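Long-range contacts in extracellular ligand-binding receptor (Rhodopseudomonas palustris, PDB 3SG0), which binds benzoyl-formic acid and probably takes up related aromatic acids for transport, as a solute-binding protein of the leucine-binding family: residues Gly158-Gly163 with Lys214-Phe219; Ala242-His247 with Gly264-Gly269. All coordinates share one frame; numbering follows the deposited sequence. Where two conformers were deposited one is given.

Contact 1 of 2, residues Gly158-Gly163 with Lys214-Phe219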
ATOM      1  N   GLY A 158     -15.994  10.686  20.149  1.00 20.00           N
ATOM      2  CA  GLY A 158     -16.579  10.382  21.444  1.00 22.54           C
ATOM      3  C   GLY A 158     -16.773   8.898  21.712  1.00 23.15           C
ATOM      4  O   GLY A 158     -17.271   8.520  22.770  1.00 22.72           O
ATOM      5  N   ALA A 159     -16.391   8.048  20.761  1.00 21.23           N
ATOM      6  CA  ALA A 159     -16.498   6.605  20.961  1.00 19.12           C
ATOM      7  C   ALA A 159     -15.687   6.178  22.181  1.00 19.31           C
ATOM      8  O   ALA A 159     -14.557   6.624  22.367  1.00 21.51           O
ATOM      9  CB  ALA A 159     -16.030   5.854  19.717  1.00 19.25           C
ATOM     10  N   LYS A 160     -16.260   5.313  23.015  1.00 18.65           N
ATOM     11  CA  LYS A 160     -15.553   4.819  24.193  1.00 19.54           C
ATOM     12  C   LYS A 160     -15.242   3.328  24.109  1.00 20.31           C
ATOM     13  O   LYS A 160     -14.301   2.849  24.738  1.00 22.65           O
ATOM     14  CB  LYS A 160     -16.357   5.109  25.463  1.00 24.78           C
ATOM     15  CG  LYS A 160     -16.724   6.575  25.643  1.00 29.83           C
ATOM     16  CD  LYS A 160     -15.490   7.450  25.814  1.00 34.73           C
ATOM     17  CE  LYS A 160     -14.781   7.165  27.127  1.00 40.59           C
ATOM     18  NZ  LYS A 160     -13.697   8.154  27.395  1.00 42.86           N
ATOM     19  N   LYS A 161     -16.041   2.600  23.334  1.00 19.20           N
ATOM     20  CA  LYS A 161     -15.824   1.171  23.131  1.00 18.81           C
ATOM     21  C   LYS A 161     -15.735   0.881  21.642  1.00 16.19           C
ATOM     22  O   LYS A 161     -16.659   1.186  20.891  1.00 17.51           O
ATOM     23  CB  LYS A 161     -16.951   0.352  23.768  1.00 18.44           C
ATOM     24  CG  LYS A 161     -16.997   0.453  25.288  1.00 23.38           C
ATOM     25  CD  LYS A 161     -17.984  -0.537  25.889  1.00 33.59           C
ATOM     26  CE  LYS A 161     -19.417  -0.204  25.503  1.00 41.23           C
ATOM     27  NZ  LYS A 161     -20.388  -1.188  26.066  1.00 46.02           N
ATOM     28  N   VAL A 162     -14.617   0.293  21.223  1.00 15.79           N
ATOM     29  CA  VAL A 162     -14.359   0.041  19.807  1.00 15.15           C
ATOM     30  C   VAL A 162     -14.041  -1.432  19.588  1.00 13.86           C
ATOM     31  O   VAL A 162     -13.088  -1.955  20.157  1.00 14.90           O
ATOM     32  CB  VAL A 162     -13.193   0.918  19.296  1.00 13.79           C
ATOM     33  CG1 VAL A 162     -12.916   0.640  17.822  1.00 14.96           C
ATOM     34  CG2 VAL A 162     -13.500   2.393  19.523  1.00 16.83           C
ATOM     35  N   GLY A 163     -14.861  -2.106  18.790  1.00 13.74           N
ATOM     36  CA  GLY A 163     -14.593  -3.491  18.437  1.00 13.73           C
ATOM     37  C   GLY A 163     -13.474  -3.574  17.414  1.00 11.90           C
ATOM     38  O   GLY A 163     -13.160  -2.584  16.757  1.00 12.01           O
ATOM     39  N   LYS A 214     -21.173  -4.940  22.597  1.00 17.88           N
ATOM     40  CA  LYS A 214     -21.936  -3.698  22.474  0.55 19.11           C
ATOM     41  C   LYS A 214     -21.036  -2.471  22.347  1.00 20.05           C
ATOM     42  O   LYS A 214     -21.100  -1.549  23.156  1.00 21.32           O
ATOM     43  CB  LYS A 214     -22.910  -3.540  23.644  0.55 24.24           C
ATOM     44  CG  LYS A 214     -24.006  -4.596  23.667  0.55 29.03           C
ATOM     45  CD  LYS A 214     -25.018  -4.342  24.773  0.55 35.76           C
ATOM     46  CE  LYS A 214     -26.160  -5.344  24.708  0.55 43.24           C
ATOM     47  NZ  LYS A 214     -27.164  -5.120  25.784  0.55 48.01           N
ATOM     48  N   PRO A 215     -20.189  -2.455  21.314  1.00 18.17           N
ATOM     49  CA  PRO A 215     -19.284  -1.325  21.114  1.00 17.42           C
ATOM     50  C   PRO A 215     -19.986  -0.140  20.458  1.00 17.68           C
ATOM     51  O   PRO A 215     -21.056  -0.296  19.876  1.00 18.46           O
ATOM     52  CB  PRO A 215     -18.243  -1.899  20.152  1.00 18.56           C
ATOM     53  CG  PRO A 215     -19.027  -2.857  19.325  1.00 18.94           C
ATOM     54  CD  PRO A 215     -20.027  -3.483  20.270  1.00 17.63           C
ATOM     55  N   ASP A 216     -19.366   1.031  20.549  1.00 17.57           N
ATOM     56  CA  ASP A 216     -19.853   2.231  19.877  1.00 18.49           C
ATOM     57  C   ASP A 216     -19.490   2.221  18.392  1.00 16.72           C
ATOM     58  O   ASP A 216     -20.225   2.746  17.553  1.00 18.69           O
ATOM     59  CB  ASP A 216     -19.267   3.474  20.547  1.00 20.30           C
ATOM     60  CG  ASP A 216     -19.584   3.537  22.028  1.00 21.84           C
ATOM     61  OD1 ASP A 216     -20.773   3.409  22.390  1.00 24.69           O
ATOM     62  OD2 ASP A 216     -18.643   3.701  22.832  1.00 22.93           O
ATOM     63  N   ALA A 217     -18.355   1.607  18.073  1.00 15.29           N
ATOM     64  CA  ALA A 217     -17.843   1.573  16.711  1.00 14.45           C
ATOM     65  C   ALA A 217     -17.047   0.298  16.555  1.00 14.07           C
ATOM     66  O   ALA A 217     -16.705  -0.349  17.545  1.00 14.52           O
ATOM     67  CB  ALA A 217     -16.966   2.785  16.446  1.00 15.37           C
ATOM     68  N   VAL A 218     -16.757  -0.059  15.310  1.00 13.26           N
ATOM     69  CA  VAL A 218     -15.904  -1.205  15.035  1.00 12.18           C
ATOM     70  C   VAL A 218     -14.826  -0.813  14.034  1.00 11.89           C
ATOM     71  O   VAL A 218     -15.107  -0.141  13.035  1.00 12.86           O
ATOM     72  CB  VAL A 218     -16.707  -2.406  14.500  1.00 12.13           C
ATOM     73  CG1 VAL A 218     -15.774  -3.568  14.174  1.00 12.51           C
ATOM     74  CG2 VAL A 218     -17.743  -2.843  15.519  1.00 13.21           C
ATOM     75  N   PHE A 219     -13.595  -1.228  14.327  1.00 11.35           N
ATOM     76  CA  PHE A 219     -12.470  -1.066  13.424  1.00 10.47           C
ATOM     77  C   PHE A 219     -12.189  -2.371  12.695  1.00 10.17           C
ATOM     78  O   PHE A 219     -12.112  -3.438  13.317  1.00 10.95           O
ATOM     79  CB  PHE A 219     -11.219  -0.657  14.196  1.00 12.31           C
ATOM     80  CG  PHE A 219     -10.125  -0.174  13.302  1.00 10.42           C
ATOM     81  CD1 PHE A 219     -10.054   1.166  12.967  1.00 11.92           C
ATOM     82  CD2 PHE A 219      -9.213  -1.055  12.728  1.00 11.33           C
ATOM     83  CE1 PHE A 219      -9.081   1.632  12.110  1.00 12.98           C
ATOM     84  CE2 PHE A 219      -8.231  -0.586  11.862  1.00 11.04           C
ATOM     85  CZ  PHE A 219      -8.171   0.760  11.560  1.00 11.87           C
TER
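Asp216 turns its OD2 back onto the backbone of Lys160 and Lys161, just where strands 161-167 and 217-221 begin, the two middle strands of a parallel sheet in the periplasmic binding protein fold. OD2 accepts from Lys160 N and from Lys161 N, each at 2.9 Å. The two N-H groups come from opposite faces of the carboxylate plane, both on its anti side. CG of Asp216 stands beside its own backbone N (chi1 -57°), which carries the carboxylate across to the other segment. An alanine here would probably leave both N-H groups without this acceptor and the entry to strand 161-167 freer to shift.

Backbone bonds continue the pairing. Lys161 O accepts from Asp216 N at 2.7 Å and, weakly, from Ala217 N. Gly163 N gives to Ala217 O at 2.8 Å, and Phe219 N gives to Gly163 O at 2.8 Å. Lys161 bends at chi3 and brings NZ 3.0 Å from Lys214 O, above that carbonyl's plane.

Apolar contact is thin: Val162 CG1 lies 4.2 Å from Phe219 CB, on the side where helix 143-156 packs. The chemistry implies a strand pair joined chiefly by backbone polar bonds, with one carboxylate tying down its start.

Contact 2 of 2, residues Ala242-His247 with Gly264-Gly269. With 173 (benzoyl-formic acid), chain B.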
ATOM      1  N   ALA A 242     -20.674   3.351  13.936  1.00 15.39           N
ATOM      2  CA  ALA A 242     -19.650   3.701  12.960  1.00 15.87           C
ATOM      3  C   ALA A 242     -18.712   2.531  12.698  1.00 13.58           C
ATOM      4  O   ALA A 242     -18.331   1.806  13.621  1.00 14.64           O
ATOM      5  CB  ALA A 242     -18.860   4.900  13.441  1.00 15.82           C
ATOM      6  N   ILE A 243     -18.340   2.355  11.432  1.00 12.95           N
ATOM      7  CA  ILE A 243     -17.339   1.366  11.065  1.00 11.73           C
ATOM      8  C   ILE A 243     -16.171   2.070  10.386  1.00 13.20           C
ATOM      9  O   ILE A 243     -16.353   2.917   9.503  1.00 13.73           O
ATOM     10  CB  ILE A 243     -17.937   0.275  10.162  1.00 11.56           C
ATOM     11  CG1 ILE A 243     -18.999  -0.523  10.928  1.00 13.34           C
ATOM     12  CG2 ILE A 243     -16.841  -0.653   9.658  1.00 12.57           C
ATOM     13  CD1 ILE A 243     -19.745  -1.530  10.069  1.00 13.69           C
ATOM     14  N   TYR A 244     -14.973   1.735  10.843  1.00 10.92           N
ATOM     15  CA  TYR A 244     -13.740   2.304  10.321  1.00 11.04           C
ATOM     16  C   TYR A 244     -12.954   1.216   9.615  1.00  9.92           C
ATOM     17  O   TYR A 244     -12.949   0.063  10.054  1.00 10.98           O
ATOM     18  CB  TYR A 244     -12.934   2.904  11.469  1.00 11.57           C
ATOM     19  CG  TYR A 244     -13.710   4.012  12.115  1.00 13.14           C
ATOM     20  CD1 TYR A 244     -13.780   5.258  11.518  1.00 13.17           C
ATOM     21  CD2 TYR A 244     -14.437   3.800  13.277  1.00 12.97           C
ATOM     22  CE1 TYR A 244     -14.518   6.278  12.077  1.00 13.97           C
ATOM     23  CE2 TYR A 244     -15.180   4.820  13.848  1.00 13.80           C
ATOM     24  CZ  TYR A 244     -15.219   6.048  13.238  1.00 14.01           C
ATOM     25  OH  TYR A 244     -15.960   7.063  13.796  1.00 16.86           O
ATOM     26  N   GLN A 245     -12.322   1.575   8.500  1.00  9.33           N
ATOM     27  CA  GLN A 245     -11.493   0.642   7.756  1.00  9.15           C
ATOM     28  C   GLN A 245     -10.104   1.259   7.614  1.00  8.79           C
ATOM     29  O   GLN A 245      -9.736   2.150   8.387  1.00  9.79           O
ATOM     30  CB  GLN A 245     -12.133   0.298   6.405  1.00 10.07           C
ATOM     31  CG  GLN A 245     -13.431  -0.511   6.523  1.00 10.64           C
ATOM     32  CD  GLN A 245     -13.289  -1.970   6.096  1.00  9.26           C
ATOM     33  OE1 GLN A 245     -12.189  -2.516   6.014  1.00  9.54           O
ATOM     34  NE2 GLN A 245     -14.417  -2.608   5.808  1.00 10.25           N
ATOM     35  N   THR A 246      -9.340   0.760   6.649  1.00  8.64           N
ATOM     36  CA  THR A 246      -7.971   1.196   6.388  1.00  8.73           C
ATOM     37  C   THR A 246      -7.812   1.497   4.906  1.00  7.75           C
ATOM     38  O   THR A 246      -8.696   1.197   4.099  1.00  8.65           O
ATOM     39  CB  THR A 246      -6.942   0.107   6.725  1.00  8.23           C
ATOM     40  OG1 THR A 246      -7.076  -0.978   5.794  1.00  8.37           O
ATOM     41  CG2 THR A 246      -7.100  -0.390   8.154  1.00  9.72           C
ATOM     42  N   HIS A 247      -6.659   2.048   4.535  1.00  7.54           N
ATOM     43  CA  HIS A 247      -6.386   2.349   3.136  1.00  7.94           C
ATOM     44  C   HIS A 247      -6.297   1.113   2.238  1.00  7.83           C
ATOM     45  O   HIS A 247      -6.183   1.245   1.021  1.00  8.69           O
ATOM     46  CB  HIS A 247      -5.155   3.249   2.978  1.00  8.52           C
ATOM     47  CG  HIS A 247      -3.883   2.678   3.531  1.00  7.91           C
ATOM     48  ND1 HIS A 247      -2.684   3.350   3.420  1.00  8.78           N
ATOM     49  CD2 HIS A 247      -3.610   1.527   4.196  1.00  8.21           C
ATOM     50  CE1 HIS A 247      -1.729   2.641   3.992  1.00  8.24           C
ATOM     51  NE2 HIS A 247      -2.261   1.530   4.473  1.00  8.28           N
ATOM     52  N   GLY A 264     -20.420   5.473   4.226  1.00 15.66           N
ATOM     53  CA  GLY A 264     -20.068   6.076   5.494  1.00 15.01           C
ATOM     54  C   GLY A 264     -18.790   5.555   6.126  1.00 13.83           C
ATOM     55  O   GLY A 264     -18.347   6.102   7.134  1.00 14.72           O
ATOM     56  N   ALA A 265     -18.195   4.508   5.559  1.00 13.17           N
ATOM     57  CA  ALA A 265     -16.922   4.024   6.083  1.00 12.47           C
ATOM     58  C   ALA A 265     -15.888   5.144   6.044  1.00 12.61           C
ATOM     59  O   ALA A 265     -15.845   5.922   5.088  1.00 12.56           O
ATOM     60  CB  ALA A 265     -16.429   2.826   5.289  1.00 12.25           C
ATOM     61  N   ILE A 266     -15.054   5.214   7.076  1.00 11.16           N
ATOM     62  CA  ILE A 266     -13.993   6.203   7.160  1.00 11.50           C
ATOM     63  C   ILE A 266     -12.677   5.475   7.390  1.00 10.06           C
ATOM     64  O   ILE A 266     -12.630   4.485   8.125  1.00 11.13           O
ATOM     65  CB  ILE A 266     -14.270   7.219   8.295  1.00 12.02           C
ATOM     66  CG1 ILE A 266     -15.457   8.108   7.915  1.00 14.20           C
ATOM     67  CG2 ILE A 266     -13.029   8.055   8.602  1.00 13.67           C
ATOM     68  CD1 ILE A 266     -16.019   8.926   9.060  1.00 16.50           C
ATOM     69  N   PHE A 267     -11.619   5.956   6.751  1.00 10.21           N
ATOM     70  CA  PHE A 267     -10.281   5.409   6.956  1.00  9.86           C
ATOM     71  C   PHE A 267      -9.245   6.502   6.776  1.00  9.20           C
ATOM     72  O   PHE A 267      -9.522   7.526   6.140  1.00 10.47           O
ATOM     73  CB  PHE A 267      -9.990   4.234   6.006  1.00  9.71           C
ATOM     74  CG  PHE A 267     -10.047   4.584   4.530  1.00  9.24           C
ATOM     75  CD1 PHE A 267      -8.900   4.921   3.824  1.00  9.62           C
ATOM     76  CD2 PHE A 267     -11.249   4.530   3.845  1.00 10.32           C
ATOM     77  CE1 PHE A 267      -8.960   5.210   2.468  1.00  9.64           C
ATOM     78  CE2 PHE A 267     -11.318   4.829   2.492  1.00 11.15           C
ATOM     79  CZ  PHE A 267     -10.175   5.158   1.806  1.00 10.77           C
ATOM     80  N   ALA A 268      -8.063   6.300   7.341  1.00  9.17           N
ATOM     81  CA  ALA A 268      -6.941   7.181   7.065  1.00  9.61           C
ATOM     82  C   ALA A 268      -6.215   6.654   5.834  1.00  8.50           C
ATOM     83  O   ALA A 268      -5.850   5.474   5.773  1.00  9.32           O
ATOM     84  CB  ALA A 268      -6.005   7.233   8.262  1.00 10.67           C
ATOM     85  N   GLY A 269      -6.010   7.516   4.848  1.00  8.56           N
ATOM     86  CA  GLY A 269      -5.381   7.112   3.612  1.00  9.39           C
ATOM     87  C   GLY A 269      -4.597   8.217   2.937  1.00  8.02           C
ATOM     88  O   GLY A 269      -4.160   9.196   3.558  1.00  9.61           O
TER
HETATM   89  O1B 173 B 384       0.221  -4.513   2.940  1.00  9.35           O
HETATM   90  C1  173 B 384      -0.732  -5.221   2.749  1.00 11.26           C
HETATM   91  O1A 173 B 384      -0.774  -6.560   3.121  1.00 10.35           O
HETATM   92  C2  173 B 384      -2.041  -4.630   2.301  1.00 11.86           C
HETATM   93  O2  173 B 384      -3.048  -5.269   2.366  1.00 15.69           O
HETATM   94  C1G 173 B 384      -2.005  -3.250   1.721  1.00 11.71           C
HETATM   95  C2D 173 B 384      -0.922  -2.901   0.705  1.00 10.89           C
HETATM   96  C2E 173 B 384      -0.854  -1.503   0.126  1.00  9.81           C
HETATM   97  C3  173 B 384      -1.867  -0.457   0.586  1.00 11.76           C
HETATM   98  C1E 173 B 384      -2.946  -0.838   1.618  1.00 11.97           C
HETATM   99  C1D 173 B 384      -3.031  -2.237   2.191  1.00 13.63           C
HETATM  100  O   HOH W   1     -19.695   4.019   9.359  1.00 17.90           O
HETATM  101  O   HOH W   2     -17.462   5.587   9.711  1.00 19.46           O
HETATM  102  O   HOH W   3      -7.549   3.857   8.858  1.00  9.68           O
HETATM  103  O   HOH W   4      -5.470   3.099   7.010  1.00  8.57           O
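This contact belongs to the periplasmic binding protein fold, where the edge strand 242-244 of a parallel sheet leads to the ligand pocket. Strand 266-269, from a separate antiparallel sheet, runs beside it in roughly the same direction. The two backbones are joined by one direct hydrogen bond, Gln245 N to Ile266 O at 3.0 Å. Tyr244 CA also points its hydrogen at that oxygen.

Elsewhere water fills in for strand pairing. One water gives hydrogen bonds to both Ile243 O and Gly264 O. Another gives to Gln245 O and accepts from Ala268 N. A third accepts from His247 N and gives to Ala268 O at 2.7 Å. The backbones are thus stitched together, but mostly through solvent.

Tyr244 and Ile266 lie side by side and point the same way, with Tyr244 CD1 3.8 Å from Ile266 CB. Ile266 O sits at the edge of the tyrosine ring, near its plane. Helix 143-156 packs against both side chains through Tyr153. Phe267 CB points toward the other segment and comes 3.2 Å from Gln245 O. With CG between its own backbone N and carbonyl carbon (chi1 61°), the ring is laid along Thr246 and His247. Thr246 O stands over one face of it, while Phe267 CD1 approaches His247 CA at 3.7 Å.

His247 is part of the pocket. Its ND1 bonds to Glu270 and its NE2 to Asp143, which together fix the rotation of the imidazole. Two carboxylates would probably favour a positively charged ring. Thr99, Ala121 and Arg198 hydrogen-bond the ligand, whereas His247 meets its six-membered ring: C1E of benzoyl-formic acid lies over one imidazole face, 3.6 Å from His247 CD2.

Overall arrangement
Contact 1 closes before contact 2 opens along the chain, and their centres are 13 Å apart. Both reach the same four-stranded parallel sheet, ordered 189-196, 161-167, 217-221, 242-244. Contact 1 joins the two middle strands. Contact 2 lies at the edge strand 242-244 and links it to strand 266-269 of the antiparallel sheet. Strand 217-221 connects them directly: Val218 O probably bonds to Tyr244 N, and Phe219 CD1 packs on Tyr244 CB. Helix 143-156 touches side chains of both. Contact 1 lies at the start of the middle strands, its centre about 26 Å from the chain centre, while the chain beyond strand 242-244 carries His247 to the ligand.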